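Local coordinates for hypothetical protein PA5202 (Pseudomonas aeruginosa, PDB 1ZKI) that adopts the hotdog fold of the thioesterases and probably hydrolyses acyl-CoA thioesters, at residues L22-L36 / S56-S69. Residues are numbered along the deposited sequence; the frame is centred on the assembly and turned at random. Where two conformers were deposited one is given.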
loop_
_atom_site.group_PDB
_atom_site.type_symbol
_atom_site.label_atom_id
_atom_site.label_comp_id
_atom_site.label_asym_id
_atom_site.label_seq_id
_atom_site.Cartn_x
_atom_site.Cartn_y
_atom_site.Cartn_z
ATOM N N LEU A 22 15.271 14.263 8.883
ATOM C CA LEU A 22 15.244 12.841 8.537
ATOM C C LEU A 22 16.631 12.260 8.748
ATOM O O LEU A 22 17.624 12.864 8.378
ATOM C CB LEU A 22 14.782 12.615 7.087
ATOM C CG LEU A 22 13.414 13.215 6.774
ATOM C CD1 LEU A 22 13.047 13.112 5.291
ATOM C CD2 LEU A 22 12.283 12.648 7.665
ATOM N N ASP A 23 16.668 11.035 9.236
ATOM C CA ASP A 23 17.901 10.445 9.656
ATOM C C ASP A 23 17.914 8.980 9.192
ATOM O O ASP A 23 17.230 8.146 9.786
ATOM C CB ASP A 23 17.944 10.594 11.182
ATOM C CG ASP A 23 19.189 10.046 11.803
ATOM O OD1 ASP A 23 20.222 9.938 11.117
ATOM O OD2 ASP A 23 19.127 9.751 13.018
ATOM N N PRO A 24 18.675 8.661 8.117
ATOM C CA PRO A 24 18.729 7.257 7.667
ATOM C C PRO A 24 19.207 6.345 8.791
ATOM O O PRO A 24 20.103 6.736 9.547
ATOM C CB PRO A 24 19.769 7.281 6.534
ATOM C CG PRO A 24 19.743 8.718 6.043
ATOM C CD PRO A 24 19.547 9.531 7.291
ATOM N N VAL A 25 18.594 5.165 8.904
ATOM C CA VAL A 25 18.923 4.189 9.954
ATOM C C VAL A 25 19.603 2.954 9.366
ATOM O O VAL A 25 20.657 2.519 9.865
ATOM C CB VAL A 25 17.650 3.751 10.745
ATOM C CG1 VAL A 25 17.980 2.635 11.743
ATOM C CG2 VAL A 25 17.063 4.932 11.491
ATOM N N SER A 26 19.011 2.380 8.319
ATOM C CA SER A 26 19.574 1.178 7.701
ATOM C C SER A 26 19.109 0.991 6.265
ATOM O O SER A 26 18.137 1.605 5.831
ATOM C CB SER A 26 19.219 -0.068 8.512
ATOM O OG SER A 26 17.820 -0.277 8.529
ATOM N N LEU A 27 19.825 0.139 5.549
ATOM C CA LEU A 27 19.477 -0.265 4.190
ATOM C C LEU A 27 19.691 -1.761 4.053
ATOM O O LEU A 27 20.669 -2.309 4.583
ATOM C CB LEU A 27 20.392 0.404 3.176
ATOM C CG LEU A 27 20.500 1.916 3.060
ATOM C CD1 LEU A 27 21.645 2.229 2.138
ATOM C CD2 LEU A 27 19.215 2.482 2.513
ATOM N N GLY A 28 18.792 -2.411 3.327
ATOM C CA GLY A 28 18.913 -3.819 3.003
ATOM C C GLY A 28 18.756 -3.963 1.505
ATOM O O GLY A 28 19.010 -3.030 0.762
ATOM N N ASP A 29 18.358 -5.143 1.066
ATOM C CA ASP A 29 18.208 -5.414 -0.350
ATOM C C ASP A 29 16.810 -4.978 -0.757
ATOM O O ASP A 29 15.857 -5.766 -0.651
ATOM C CB ASP A 29 18.389 -6.906 -0.624
ATOM C CG ASP A 29 18.342 -7.239 -2.118
ATOM O OD1 ASP A 29 18.278 -6.303 -2.953
ATOM O OD2 ASP A 29 18.379 -8.446 -2.457
ATOM N N GLY A 30 16.691 -3.732 -1.216
ATOM C CA GLY A 30 15.391 -3.174 -1.621
ATOM C C GLY A 30 14.544 -2.779 -0.420
ATOM O O GLY A 30 13.323 -2.757 -0.501
ATOM N N VAL A 31 15.203 -2.467 0.692
ATOM C CA VAL A 31 14.520 -2.057 1.921
ATOM C C VAL A 31 15.355 -0.977 2.624
ATOM O O VAL A 31 16.592 -1.024 2.608
ATOM C CB VAL A 31 14.215 -3.286 2.853
ATOM C CG1 VAL A 31 15.487 -4.027 3.232
ATOM C CG2 VAL A 31 13.430 -2.882 4.109
ATOM N N ALA A 32 14.676 0.007 3.212
ATOM C CA ALA A 32 15.347 1.067 3.952
ATOM C C ALA A 32 14.544 1.471 5.169
ATOM O O ALA A 32 13.324 1.294 5.197
ATOM C CB ALA A 32 15.587 2.280 3.043
ATOM N N GLU A 33 15.236 1.995 6.176
ATOM C CA GLU A 33 14.581 2.542 7.353
ATOM C C GLU A 33 15.154 3.921 7.627
ATOM O O GLU A 33 16.372 4.115 7.579
ATOM C CB GLU A 33 14.761 1.647 8.592
ATOM C CG GLU A 33 14.069 2.234 9.844
ATOM C CD GLU A 33 14.041 1.298 11.047
ATOM O OE1 GLU A 33 14.350 0.092 10.895
ATOM O OE2 GLU A 33 13.707 1.780 12.158
ATOM N N VAL A 34 14.260 4.858 7.926
ATOM C CA VAL A 34 14.624 6.241 8.252
ATOM C C VAL A 34 13.867 6.660 9.519
ATOM O O VAL A 34 12.706 6.266 9.693
ATOM C CB VAL A 34 14.277 7.177 7.044
ATOM C CG1 VAL A 34 14.527 8.629 7.368
ATOM C CG2 VAL A 34 15.058 6.756 5.783
ATOM N N ARG A 35 14.506 7.438 10.396
ATOM C CA ARG A 35 13.840 7.918 11.616
ATOM C C ARG A 35 13.594 9.412 11.512
ATOM O O ARG A 35 14.313 10.115 10.788
ATOM C CB ARG A 35 14.660 7.589 12.880
ATOM C CG ARG A 35 15.978 8.294 12.972
ATOM C CD ARG A 35 16.771 7.902 14.242
ATOM N NE ARG A 35 16.234 8.500 15.476
ATOM C CZ ARG A 35 16.542 9.711 15.940
ATOM N NH1 ARG A 35 15.997 10.150 17.077
ATOM N NH2 ARG A 35 17.387 10.509 15.272
ATOM N N LEU A 36 12.586 9.883 12.242
ATOM C CA LEU A 36 12.219 11.298 12.282
ATOM C C LEU A 36 11.780 11.643 13.697
ATOM O O LEU A 36 10.687 11.252 14.109
ATOM C CB LEU A 36 11.102 11.631 11.279
ATOM C CG LEU A 36 10.559 13.081 11.308
ATOM C CD1 LEU A 36 11.700 14.112 11.188
ATOM C CD2 LEU A 36 9.490 13.292 10.193
ATOM N N SER A 56 7.054 13.428 3.698
ATOM C CA SER A 56 8.454 13.676 3.340
ATOM C C SER A 56 9.318 12.518 3.831
ATOM O O SER A 56 10.142 11.996 3.102
ATOM C CB SER A 56 8.930 14.999 3.930
ATOM O OG SER A 56 8.203 16.082 3.359
ATOM N N LEU A 57 9.086 12.102 5.069
ATOM C CA LEU A 57 9.741 10.928 5.609
ATOM C C LEU A 57 9.520 9.717 4.701
ATOM O O LEU A 57 10.493 9.034 4.307
ATOM C CB LEU A 57 9.204 10.657 7.006
ATOM C CG LEU A 57 9.537 9.291 7.601
ATOM C CD1 LEU A 57 11.057 9.157 7.809
ATOM C CD2 LEU A 57 8.772 9.142 8.915
HETATM N N MSE A 58 8.261 9.465 4.335
HETATM C CA MSE A 58 7.958 8.321 3.492
HETATM C C MSE A 58 8.652 8.393 2.122
HETATM O O MSE A 58 9.269 7.429 1.689
HETATM C CB MSE A 58 6.443 8.163 3.309
HETATM C CG MSE A 58 6.099 6.924 2.506
HETATM SE SE MSE A 58 4.187 6.678 2.547
HETATM C CE MSE A 58 4.041 6.263 4.454
ATOM N N ASP A 59 8.559 9.541 1.459
ATOM C CA ASP A 59 9.164 9.697 0.126
ATOM C C ASP A 59 10.685 9.444 0.179
ATOM O O ASP A 59 11.258 8.745 -0.681
ATOM C CB ASP A 59 8.853 11.090 -0.430
ATOM C CG ASP A 59 9.476 11.316 -1.794
ATOM O OD1 ASP A 59 9.125 10.597 -2.755
ATOM O OD2 ASP A 59 10.363 12.171 -1.890
ATOM N N VAL A 60 11.343 9.993 1.197
ATOM C CA VAL A 60 12.781 9.796 1.347
ATOM C C VAL A 60 13.140 8.327 1.583
ATOM O O VAL A 60 14.073 7.813 0.968
ATOM C CB VAL A 60 13.367 10.720 2.426
ATOM C CG1 VAL A 60 14.797 10.315 2.791
ATOM C CG2 VAL A 60 13.314 12.206 1.922
ATOM N N THR A 61 12.409 7.671 2.480
ATOM C CA THR A 61 12.648 6.252 2.770
ATOM C C THR A 61 12.432 5.386 1.519
ATOM O O THR A 61 13.214 4.486 1.237
ATOM C CB THR A 61 11.743 5.745 3.918
ATOM O OG1 THR A 61 11.813 6.669 5.013
ATOM C CG2 THR A 61 12.236 4.374 4.407
HETATM N N MSE A 62 11.356 5.661 0.782
HETATM C CA MSE A 62 11.098 4.952 -0.475
HETATM C C MSE A 62 12.227 5.160 -1.489
HETATM O O MSE A 62 12.641 4.213 -2.132
HETATM C CB MSE A 62 9.756 5.379 -1.065
HETATM C CG MSE A 62 8.563 4.888 -0.280
HETATM SE SE MSE A 62 6.974 5.681 -1.202
HETATM C CE MSE A 62 5.625 4.476 -0.487
ATOM N N GLY A 63 12.740 6.388 -1.612
ATOM C CA GLY A 63 13.866 6.657 -2.515
ATOM C C GLY A 63 15.106 5.843 -2.157
ATOM O O GLY A 63 15.800 5.320 -3.039
ATOM N N LEU A 64 15.381 5.749 -0.857
ATOM C CA LEU A 64 16.523 4.995 -0.350
ATOM C C LEU A 64 16.348 3.491 -0.573
ATOM O O LEU A 64 17.301 2.789 -0.904
ATOM C CB LEU A 64 16.742 5.326 1.128
ATOM C CG LEU A 64 17.369 6.703 1.415
ATOM C CD1 LEU A 64 17.487 6.900 2.943
ATOM C CD2 LEU A 64 18.735 6.847 0.736
ATOM N N ALA A 65 15.119 2.994 -0.398
ATOM C CA ALA A 65 14.816 1.599 -0.721
ATOM C C ALA A 65 15.076 1.332 -2.202
ATOM O O ALA A 65 15.684 0.327 -2.546
ATOM C CB ALA A 65 13.365 1.245 -0.351
ATOM N N CYS A 66 14.654 2.253 -3.072
ATOM C CA CYS A 66 14.932 2.118 -4.507
ATOM C C CYS A 66 16.423 2.088 -4.777
ATOM O O CYS A 66 16.901 1.230 -5.501
ATOM C CB CYS A 66 14.274 3.235 -5.290
ATOM S SG CYS A 66 12.525 2.960 -5.361
ATOM N N SER A 67 17.155 3.007 -4.158
ATOM C CA SER A 67 18.600 3.042 -4.317
ATOM C C SER A 67 19.264 1.754 -3.839
ATOM O O SER A 67 20.270 1.319 -4.411
ATOM C CB SER A 67 19.171 4.250 -3.590
ATOM O OG SER A 67 18.777 5.436 -4.263
ATOM N N SER A 68 18.703 1.118 -2.814
ATOM C CA SER A 68 19.307 -0.124 -2.320
ATOM C C SER A 68 19.039 -1.283 -3.276
ATOM O O SER A 68 19.740 -2.295 -3.239
ATOM C CB SER A 68 18.814 -0.453 -0.920
ATOM O OG SER A 68 17.482 -0.914 -0.954
ATOM N N SER A 69 18.037 -1.122 -4.136
ATOM C CA SER A 69 17.688 -2.117 -5.148
ATOM C C SER A 69 18.517 -1.945 -6.419
ATOM O O SER A 69 19.140 -2.908 -6.895
ATOM C CB SER A 69 16.196 -2.007 -5.486
ATOM O OG SER A 69 15.858 -2.870 -6.553
#
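Ser68 OG, near the C-terminal end of helix 51-70, meets the turn between strands 23-27 and 31-37. It donates to Ala65 O one helical turn back (2.7 Å) and accepts a weak, bent hydrogen bond from Gly30 N (2.9 Å, 123° at the hydrogen). A chi1 of 73° sets OG between the backbone N and the carbonyl carbon, within range of both partners. Gly30 CA also lies 3.6 Å from Ala65 O. Farther along, the contact is mostly apolar. Ala32 CB rests on the helix backbone, 3.5 Å from Ala65 N. Val34 and Thr61 run past one another in opposite directions, with Val34 CB 3.2 Å from Thr61 OG1; Val34 CG1 meets Leu57 CD1 and CG2 meets Leu64 CD1. Thr61 OG1 is turned back to Leu57 O (2.8 Å), which also accepts from Thr61 N. Leu27 crosses Leu64 at about a right angle. At the other end, Leu22 CD1 meets Val60 CG2 tip to tip, a tight 3.5 Å. Leu57 also touches Val94 and Cys96 of strand 93-103. This is the hotdog fold, a long helix wrapped by an antiparallel sheet. The hydroxyls of Thr61 and Ser68 each bond to a carbonyl of their own helix, which is consistent with their packing against a largely apolar strand face.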